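Local coordinates for protein putative DsbA oxidoreductase SCO1869 (Streptomyces coelicolor A3, PDB 3GL5) that is of uncertain function but belongs to the DsbA-like thioredoxin family and probably acts as a thiol-disulfide oxidoreductase, at residues E6-I11 and F186-R191; K20-K25 and A84-A89; H40-L45 and R170-E175. All blocks are in the same frame, centred on the assembly; numbering follows the deposited sequence.

In the fold
Three contacts sample one DsbA-like domain from its sheet outward. Interaction 1 pairs the central strands 3-9 and 186-189 and closes a long loop of chain in which interactions 2 and 3 are nested, their segments alternating along the chain. Interaction 3 joins helix 166-178 to the end of strand 36-42, the neighbour of strand 3-9, its centre about 9 Å from that of interaction 1. Interaction 2 lies near the surface, where helix 14-28 meets the end of helix 69-85; its centre is about 16 Å from that of interaction 1 and 23 Å from that of interaction 3. Interactions 1 and 3 place side chains near the Cys-13 to Cys-16 disulfide, where helix 14-28 starts, and both touch the second subunit.

Interaction 1: residues E6-I11 and F186-R191; sequences EIWSDI and FFVLDR
Phe-186 and Trp-8 form a hydrogen-bonded pair between the antiparallel strands 186-189 and 3-9. Trp-8 N donates to Phe-186 O at 2.8 Å, and Phe-186 N returns a longer bond of 3.2 Å to Trp-8 O, an oxygen that also accepts from the Ser-9 hydroxyl. Both aromatic side chains run the same way on one face of the sheet, with Phe-186 CD2 3.9 Å from Trp-8 CE3 and the ring planes inclined at 49°. Phe-187 turns to the other face, beside Ile-7. The methylene and both methyls of Ile-7 gather around the CD1-CE1 side of the Phe-187 ring: CG1 comes within 3.7 Å of Phe-187 CD1, while CG2 makes an off-centre CH-pi contact. Phe-204 of helix 201-213 meets the same ring. Val-188 returns to the face of Trp-8, resting its CG2 3.8 Å from Trp-8 CZ3, and its backbone exchanges two hydrogen bonds with Glu-6. Past the strand end, Arg-191 bends at chi2 (-76°), and its guanidinium comes back to grip the Glu-6 carboxylate side-on. Its NE reaches Glu-6 OE1 at 2.9 Å and its NH2 reaches Glu-6 OE2 at 3.0 Å; both acid oxygens use syn lone pairs, and both are tilted from the guanidinium plane. A water accepts from Arg-191 N and lies within hydrogen-bonding distance of Glu-6 OE1 and Val-188 O. Glu-6 OE2 has a further salt bridge to Arg-41, and Arg-191 NH2 one to Glu-175. A buried carboxylate held between two arginines would probably stay ionised, its charge balanced within the fold.

Interaction 2: residues K20-K25 and A84-A89; sequences KARFEK and AAEGLA
Arg-22 and Glu-86 cross at about a right angle, and their flat ends are turned nearly as sharply, with guanidinium and carboxylate planes 76° apart. The salt bridge between them is carried by one direct hydrogen bond. Arg-22 NE donates to Glu-86 OE2 at 3.1 Å; the oxygen lies in the guanidinium plane, but the nitrogen approaches from well above the carboxylate plane. Glu-86 bends at chi2 (-57°), which folds its acid over the Arg-22 methylenes, with OE2 only 3.3 Å from Arg-22 CG. A water bridges the pair, accepting from Arg-22 NH2 at 2.7 Å and donating to Glu-86 OE2. Arg-22 NH2 also bonds to Gln-82, one turn back on helix 69-85, so the arginine ties helix 14-28 to both the helix and its end. Lys-25 crosses Glu-86 on the OE1 side; its NZ is 4.9 Å from Glu-86 OE1, so the charged atoms are not in contact, though a weak attraction is likely. Next to the salt bridge, the methyl of Ala-21 points at the turn and meets Glu-86 CB at 3.7 Å and Leu-88 CD1 at 3.8 Å. Gly-87, the first residue to leave helical angles, has positive phi and forms a Schellman motif that leads the chain on to Leu-88. Such a helix end packed on the helix that starts at the CxxC disulfide fits the DsbA family plan, a thioredoxin fold with an inserted helical region.

Interaction 3: residues H40-L45 and R170-E175; sequences HRSFEL and RADERE
Asp-172 OD2 accepts a nearly straight bond from the backbone of Ser-42, whose N lies 2.9 Å away, and is gripped further by a water and, weakly, by His-108. The water also donates to His-40 O, linking the strand backbone to the acid a second way. The other oxygen, Asp-172 OD1, takes Arg-41 NH1 at 2.9 Å; the two side chains cross at about a right angle, their flat ends 51° apart, and the arginine nitrogen comes from above the carboxylate plane. Arg-41 has a second acid partner in Glu-6, through NH2. An alanine in place of Asp-172 would probably leave Ser-42 N without this acceptor and Arg-41 with one fewer acid to balance its charge. Further along, Arg-170 NH1 serves two glutamates: Glu-173 OE1 by a good in-plane bond of 2.9 Å, and Glu-44 OE1 by a weak one. The two carboxylates are nearly coplanar, with Glu-44 OE1 just 2.6 Å from Glu-173 OE2, a spacing that suggests one of them holds a proton. A second water joins Glu-44 OE2 to Arg-170 NH2, completing the network. The helical segment 170-175 lies across strand segment 40-42 at 96°, placing helix 166-178 against an outer strand of the four-stranded sheet. Trp-8 NE1 of the adjacent strand 3-9 hydrogen-bonds to Asp-172 O, helix 101-111 packs on Ser-42 and Glu-44, and Glu-175 reaches His-2 of the second subunit.

Interaction 1: residues E6-I11 and F186-R191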
# COMPACT_ATOMS: atom_id res chain seq x y z
N GLU A 6 8.46 -5.00 2.95
CA GLU A 6 8.69 -4.43 1.60
C GLU A 6 9.90 -5.06 0.92
O GLU A 6 10.95 -5.27 1.55
CB GLU A 6 8.90 -2.94 1.70
CG GLU A 6 7.80 -2.22 2.49
CD GLU A 6 8.22 -0.85 2.93
OE1 GLU A 6 8.79 -0.72 4.02
OE2 GLU A 6 8.02 0.09 2.14
N ILE A 7 9.74 -5.37 -0.35
CA ILE A 7 10.80 -6.09 -1.06
C ILE A 7 11.19 -5.32 -2.32
O ILE A 7 10.43 -5.29 -3.30
CB ILE A 7 10.33 -7.50 -1.51
CG1 ILE A 7 9.74 -8.27 -0.34
CG2 ILE A 7 11.46 -8.23 -2.24
CD1 ILE A 7 9.27 -9.70 -0.74
N TRP A 8 12.36 -4.70 -2.29
CA TRP A 8 12.89 -4.03 -3.50
C TRP A 8 13.56 -5.03 -4.42
O TRP A 8 14.35 -5.83 -3.96
CB TRP A 8 13.89 -2.95 -3.11
CG TRP A 8 13.25 -1.68 -2.76
CD1 TRP A 8 13.08 -0.60 -3.59
CD2 TRP A 8 12.67 -1.31 -1.50
NE1 TRP A 8 12.45 0.43 -2.92
CE2 TRP A 8 12.19 0.02 -1.63
CE3 TRP A 8 12.51 -1.97 -0.27
CZ2 TRP A 8 11.55 0.70 -0.58
CZ3 TRP A 8 11.89 -1.29 0.78
CH2 TRP A 8 11.40 0.01 0.62
N SER A 9 13.27 -4.98 -5.72
CA SER A 9 13.94 -5.90 -6.66
C SER A 9 13.87 -5.33 -8.07
O SER A 9 13.06 -4.42 -8.35
CB SER A 9 13.29 -7.30 -6.69
OG SER A 9 13.70 -8.11 -5.60
N ASP A 10 14.73 -5.88 -8.95
CA ASP A 10 14.70 -5.58 -10.38
C ASP A 10 14.37 -6.87 -11.10
O ASP A 10 14.69 -7.94 -10.59
CB ASP A 10 16.06 -5.11 -10.86
CG ASP A 10 15.99 -4.25 -12.08
OD1 ASP A 10 14.94 -4.20 -12.77
OD2 ASP A 10 17.01 -3.61 -12.40
N ILE A 11 13.74 -6.78 -12.26
CA ILE A 11 13.53 -7.97 -13.10
C ILE A 11 14.86 -8.62 -13.66
O ILE A 11 14.94 -9.85 -13.85
CB ILE A 11 12.56 -7.63 -14.28
CG1 ILE A 11 11.20 -7.08 -13.75
CG2 ILE A 11 12.32 -8.85 -15.16
CD1 ILE A 11 10.40 -8.04 -12.82
N PHE A 186 16.25 -6.57 -1.52
CA PHE A 186 16.42 -5.84 -0.27
C PHE A 186 15.05 -5.87 0.38
O PHE A 186 14.06 -5.48 -0.26
CB PHE A 186 16.94 -4.40 -0.54
CG PHE A 186 17.02 -3.50 0.70
CD1 PHE A 186 17.95 -3.76 1.72
CD2 PHE A 186 16.19 -2.37 0.81
CE1 PHE A 186 18.04 -2.92 2.83
CE2 PHE A 186 16.29 -1.50 1.91
CZ PHE A 186 17.18 -1.79 2.93
N PHE A 187 15.01 -6.42 1.59
CA PHE A 187 13.81 -6.70 2.33
C PHE A 187 13.82 -5.85 3.58
O PHE A 187 14.81 -5.82 4.34
CB PHE A 187 13.77 -8.16 2.80
CG PHE A 187 13.83 -9.15 1.70
CD1 PHE A 187 12.66 -9.81 1.28
CD2 PHE A 187 15.06 -9.48 1.11
CE1 PHE A 187 12.69 -10.76 0.25
CE2 PHE A 187 15.12 -10.42 0.07
CZ PHE A 187 13.93 -11.05 -0.38
N VAL A 188 12.71 -5.17 3.80
CA VAL A 188 12.61 -4.31 4.95
C VAL A 188 11.41 -4.80 5.72
O VAL A 188 10.28 -4.81 5.23
CB VAL A 188 12.53 -2.83 4.54
CG1 VAL A 188 12.27 -1.93 5.78
CG2 VAL A 188 13.85 -2.42 3.84
N LEU A 189 11.69 -5.25 6.94
CA LEU A 189 10.69 -5.92 7.76
C LEU A 189 10.28 -4.92 8.80
O LEU A 189 11.09 -4.56 9.66
CB LEU A 189 11.24 -7.20 8.39
CG LEU A 189 11.58 -8.29 7.37
CD1 LEU A 189 13.00 -8.14 6.83
CD2 LEU A 189 11.39 -9.67 7.95
N ASP A 190 9.05 -4.45 8.69
CA ASP A 190 8.49 -3.53 9.68
C ASP A 190 9.24 -2.20 9.81
O ASP A 190 9.25 -1.61 10.88
CB ASP A 190 8.47 -4.20 11.06
CG ASP A 190 7.46 -3.56 11.99
OD1 ASP A 190 6.43 -3.01 11.47
OD2 ASP A 190 7.68 -3.60 13.22
N ARG A 191 9.86 -1.71 8.73
CA ARG A 191 10.75 -0.54 8.84
C ARG A 191 11.74 -0.59 10.05
O ARG A 191 12.18 0.45 10.51
CB ARG A 191 9.94 0.77 8.84
CG ARG A 191 9.31 1.15 7.48
CD ARG A 191 10.36 1.71 6.51
NE ARG A 191 9.88 1.73 5.13
CZ ARG A 191 9.29 2.78 4.54
NH1 ARG A 191 9.12 3.91 5.22
NH2 ARG A 191 8.87 2.70 3.28
O HOH W 1 8.96 -2.63 6.03

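Interaction 2: residues K20-K25 and A84-A89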
# COMPACT_ATOMS: atom_id res chain seq x y z
N LYS A 20 13.00 -14.13 -3.98
CA LYS A 20 11.57 -13.99 -3.78
C LYS A 20 10.98 -15.35 -3.32
O LYS A 20 10.20 -15.41 -2.37
CB LYS A 20 10.86 -13.52 -5.05
CG LYS A 20 9.31 -13.45 -4.83
CD LYS A 20 8.65 -12.53 -5.82
CE LYS A 20 7.97 -13.30 -6.86
NZ LYS A 20 6.69 -13.82 -6.27
N ALA A 21 11.39 -16.42 -3.99
CA ALA A 21 10.89 -17.76 -3.70
C ALA A 21 11.35 -18.21 -2.32
O ALA A 21 10.58 -18.84 -1.56
CB ALA A 21 11.35 -18.74 -4.75
N ARG A 22 12.59 -17.87 -1.98
CA ARG A 22 13.14 -18.22 -0.66
C ARG A 22 12.37 -17.53 0.47
O ARG A 22 12.05 -18.15 1.49
CB ARG A 22 14.64 -17.93 -0.58
CG ARG A 22 15.44 -19.10 -0.94
CD ARG A 22 16.92 -18.82 -1.01
NE ARG A 22 17.60 -19.80 -1.85
CZ ARG A 22 18.89 -19.72 -2.18
NH1 ARG A 22 19.62 -18.70 -1.77
NH2 ARG A 22 19.46 -20.63 -2.94
N PHE A 23 12.06 -16.25 0.27
CA PHE A 23 11.29 -15.50 1.21
C PHE A 23 9.90 -16.07 1.38
O PHE A 23 9.38 -16.12 2.50
CB PHE A 23 11.14 -14.03 0.80
CG PHE A 23 10.19 -13.29 1.66
CD1 PHE A 23 10.57 -12.90 2.94
CD2 PHE A 23 8.88 -13.07 1.25
CE1 PHE A 23 9.68 -12.27 3.78
CE2 PHE A 23 7.97 -12.43 2.08
CZ PHE A 23 8.37 -12.01 3.33
N GLU A 24 9.27 -16.43 0.26
CA GLU A 24 7.91 -16.89 0.31
C GLU A 24 7.86 -18.23 1.04
O GLU A 24 6.97 -18.50 1.89
CB GLU A 24 7.36 -17.03 -1.10
CG GLU A 24 6.89 -15.69 -1.70
CD GLU A 24 6.67 -15.74 -3.20
OE1 GLU A 24 6.73 -16.83 -3.82
OE2 GLU A 24 6.48 -14.66 -3.80
N LYS A 25 8.85 -19.06 0.75
CA LYS A 25 8.97 -20.32 1.44
C LYS A 25 9.09 -20.06 2.96
O LYS A 25 8.40 -20.69 3.74
CB LYS A 25 10.11 -21.16 0.86
CG LYS A 25 10.60 -22.27 1.77
CD LYS A 25 11.80 -23.02 1.19
CE LYS A 25 11.37 -24.38 0.70
NZ LYS A 25 12.42 -25.46 0.91
N ALA A 84 16.34 -24.23 -9.43
CA ALA A 84 15.59 -25.50 -9.46
C ALA A 84 15.14 -25.90 -8.06
O ALA A 84 14.00 -26.34 -7.84
CB ALA A 84 16.39 -26.62 -10.10
N ALA A 85 16.03 -25.70 -7.10
CA ALA A 85 15.78 -26.11 -5.73
C ALA A 85 14.62 -25.34 -5.07
O ALA A 85 14.09 -25.82 -4.08
CB ALA A 85 17.07 -25.98 -4.89
N GLU A 86 14.27 -24.16 -5.60
CA GLU A 86 13.09 -23.39 -5.17
C GLU A 86 11.86 -23.63 -6.05
O GLU A 86 10.83 -22.97 -5.83
CB GLU A 86 13.35 -21.87 -5.16
CG GLU A 86 14.57 -21.39 -4.38
CD GLU A 86 14.52 -21.82 -2.91
OE1 GLU A 86 13.41 -21.88 -2.31
OE2 GLU A 86 15.61 -22.09 -2.34
N GLY A 87 11.96 -24.52 -7.04
CA GLY A 87 10.85 -24.80 -7.95
C GLY A 87 10.68 -23.82 -9.08
O GLY A 87 9.63 -23.77 -9.73
N LEU A 88 11.74 -23.05 -9.33
CA LEU A 88 11.78 -22.08 -10.41
C LEU A 88 12.56 -22.56 -11.60
O LEU A 88 13.66 -23.06 -11.47
CB LEU A 88 12.44 -20.78 -9.93
CG LEU A 88 11.95 -20.11 -8.65
CD1 LEU A 88 12.79 -18.86 -8.30
CD2 LEU A 88 10.47 -19.75 -8.74
N ALA A 89 12.02 -22.33 -12.77
CA ALA A 89 12.73 -22.53 -14.01
C ALA A 89 13.80 -21.44 -14.18
O ALA A 89 13.60 -20.29 -13.74
CB ALA A 89 11.74 -22.48 -15.17
O HOH W 2 17.75 -22.57 -3.80

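Interaction 3: residues H40-L45 and R170-E175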
# COMPACT_ATOMS: atom_id res chain seq x y z
N HIS A 40 5.63 -5.13 -2.95
CA HIS A 40 6.75 -5.11 -3.89
C HIS A 40 7.03 -3.70 -4.35
O HIS A 40 6.10 -2.89 -4.50
CB HIS A 40 6.52 -6.04 -5.09
CG HIS A 40 6.45 -7.47 -4.70
ND1 HIS A 40 7.53 -8.14 -4.16
CD2 HIS A 40 5.41 -8.35 -4.68
CE1 HIS A 40 7.17 -9.38 -3.87
NE2 HIS A 40 5.89 -9.53 -4.17
N ARG A 41 8.32 -3.43 -4.58
CA ARG A 41 8.88 -2.08 -4.75
C ARG A 41 9.88 -2.12 -5.89
O ARG A 41 10.61 -3.09 -6.04
CB ARG A 41 9.65 -1.71 -3.50
CG ARG A 41 8.81 -1.54 -2.30
CD ARG A 41 8.31 -0.17 -2.37
NE ARG A 41 7.76 0.22 -1.11
CZ ARG A 41 7.57 1.48 -0.76
NH1 ARG A 41 7.93 2.49 -1.57
NH2 ARG A 41 7.04 1.71 0.43
N SER A 42 9.90 -1.06 -6.70
CA SER A 42 10.77 -1.00 -7.87
C SER A 42 12.21 -0.70 -7.50
O SER A 42 12.47 0.15 -6.67
CB SER A 42 10.33 0.14 -8.78
OG SER A 42 9.00 -0.04 -9.22
N PHE A 43 13.14 -1.34 -8.19
CA PHE A 43 14.53 -0.95 -8.13
C PHE A 43 15.15 -1.23 -9.47
O PHE A 43 14.89 -2.28 -10.04
CB PHE A 43 15.23 -1.78 -7.04
CG PHE A 43 16.65 -1.31 -6.71
CD1 PHE A 43 16.89 -0.52 -5.59
CD2 PHE A 43 17.75 -1.74 -7.48
CE1 PHE A 43 18.21 -0.09 -5.25
CE2 PHE A 43 19.08 -1.34 -7.16
CZ PHE A 43 19.30 -0.50 -6.04
N GLU A 44 15.96 -0.31 -9.99
CA GLU A 44 16.65 -0.60 -11.24
C GLU A 44 18.15 -0.71 -10.95
O GLU A 44 18.77 0.25 -10.50
CB GLU A 44 16.44 0.52 -12.29
CG GLU A 44 15.12 0.47 -13.06
CD GLU A 44 14.89 1.76 -13.82
OE1 GLU A 44 14.57 2.81 -13.19
OE2 GLU A 44 15.11 1.77 -15.04
N LEU A 45 18.73 -1.85 -11.28
CA LEU A 45 20.18 -2.00 -11.19
C LEU A 45 20.90 -1.08 -12.19
O LEU A 45 21.98 -0.59 -11.90
CB LEU A 45 20.57 -3.46 -11.42
CG LEU A 45 20.31 -4.37 -10.22
CD1 LEU A 45 20.23 -5.81 -10.70
CD2 LEU A 45 21.39 -4.18 -9.12
N ARG A 170 10.27 6.15 -9.61
CA ARG A 170 11.33 6.91 -9.00
C ARG A 170 11.13 6.99 -7.48
O ARG A 170 12.09 6.94 -6.76
CB ARG A 170 11.44 8.35 -9.61
CG ARG A 170 11.73 8.40 -11.07
CD ARG A 170 13.02 7.66 -11.42
NE ARG A 170 13.26 7.71 -12.87
CZ ARG A 170 13.82 6.74 -13.57
NH1 ARG A 170 14.24 5.64 -12.96
NH2 ARG A 170 13.98 6.87 -14.89
N ALA A 171 9.89 7.12 -6.99
CA ALA A 171 9.66 7.25 -5.56
C ALA A 171 10.08 5.96 -4.83
O ALA A 171 10.66 6.02 -3.77
CB ALA A 171 8.20 7.60 -5.29
N ASP A 172 9.83 4.79 -5.41
CA ASP A 172 10.29 3.53 -4.83
C ASP A 172 11.82 3.53 -4.81
O ASP A 172 12.46 3.14 -3.83
CB ASP A 172 9.81 2.37 -5.70
CG ASP A 172 8.40 1.88 -5.34
OD1 ASP A 172 7.75 2.41 -4.43
OD2 ASP A 172 7.96 0.92 -5.98
N GLU A 173 12.42 3.99 -5.90
CA GLU A 173 13.89 3.97 -5.98
C GLU A 173 14.48 4.94 -4.98
O GLU A 173 15.45 4.64 -4.34
CB GLU A 173 14.37 4.29 -7.40
CG GLU A 173 14.02 3.19 -8.34
CD GLU A 173 14.22 3.54 -9.82
OE1 GLU A 173 14.35 4.74 -10.18
OE2 GLU A 173 14.28 2.59 -10.64
N ARG A 174 13.89 6.10 -4.87
CA ARG A 174 14.27 7.09 -3.88
C ARG A 174 14.25 6.51 -2.45
O ARG A 174 15.22 6.63 -1.72
CB ARG A 174 13.35 8.31 -4.00
CG ARG A 174 13.60 9.34 -2.96
CD ARG A 174 12.61 10.44 -3.04
NE ARG A 174 11.33 10.14 -2.37
CZ ARG A 174 10.12 10.22 -2.95
NH1 ARG A 174 10.01 10.56 -4.23
NH2 ARG A 174 9.01 9.98 -2.25
N GLU A 175 13.14 5.89 -2.08
CA GLU A 175 12.95 5.25 -0.75
C GLU A 175 14.04 4.19 -0.44
O GLU A 175 14.62 4.17 0.66
CB GLU A 175 11.54 4.65 -0.74
CG GLU A 175 11.08 4.06 0.56
CD GLU A 175 10.53 5.09 1.50
OE1 GLU A 175 9.70 5.92 1.06
OE2 GLU A 175 10.92 5.07 2.69
O HOH W 3 5.93 -0.24 -4.72
O HOH W 4 15.27 4.44 -15.80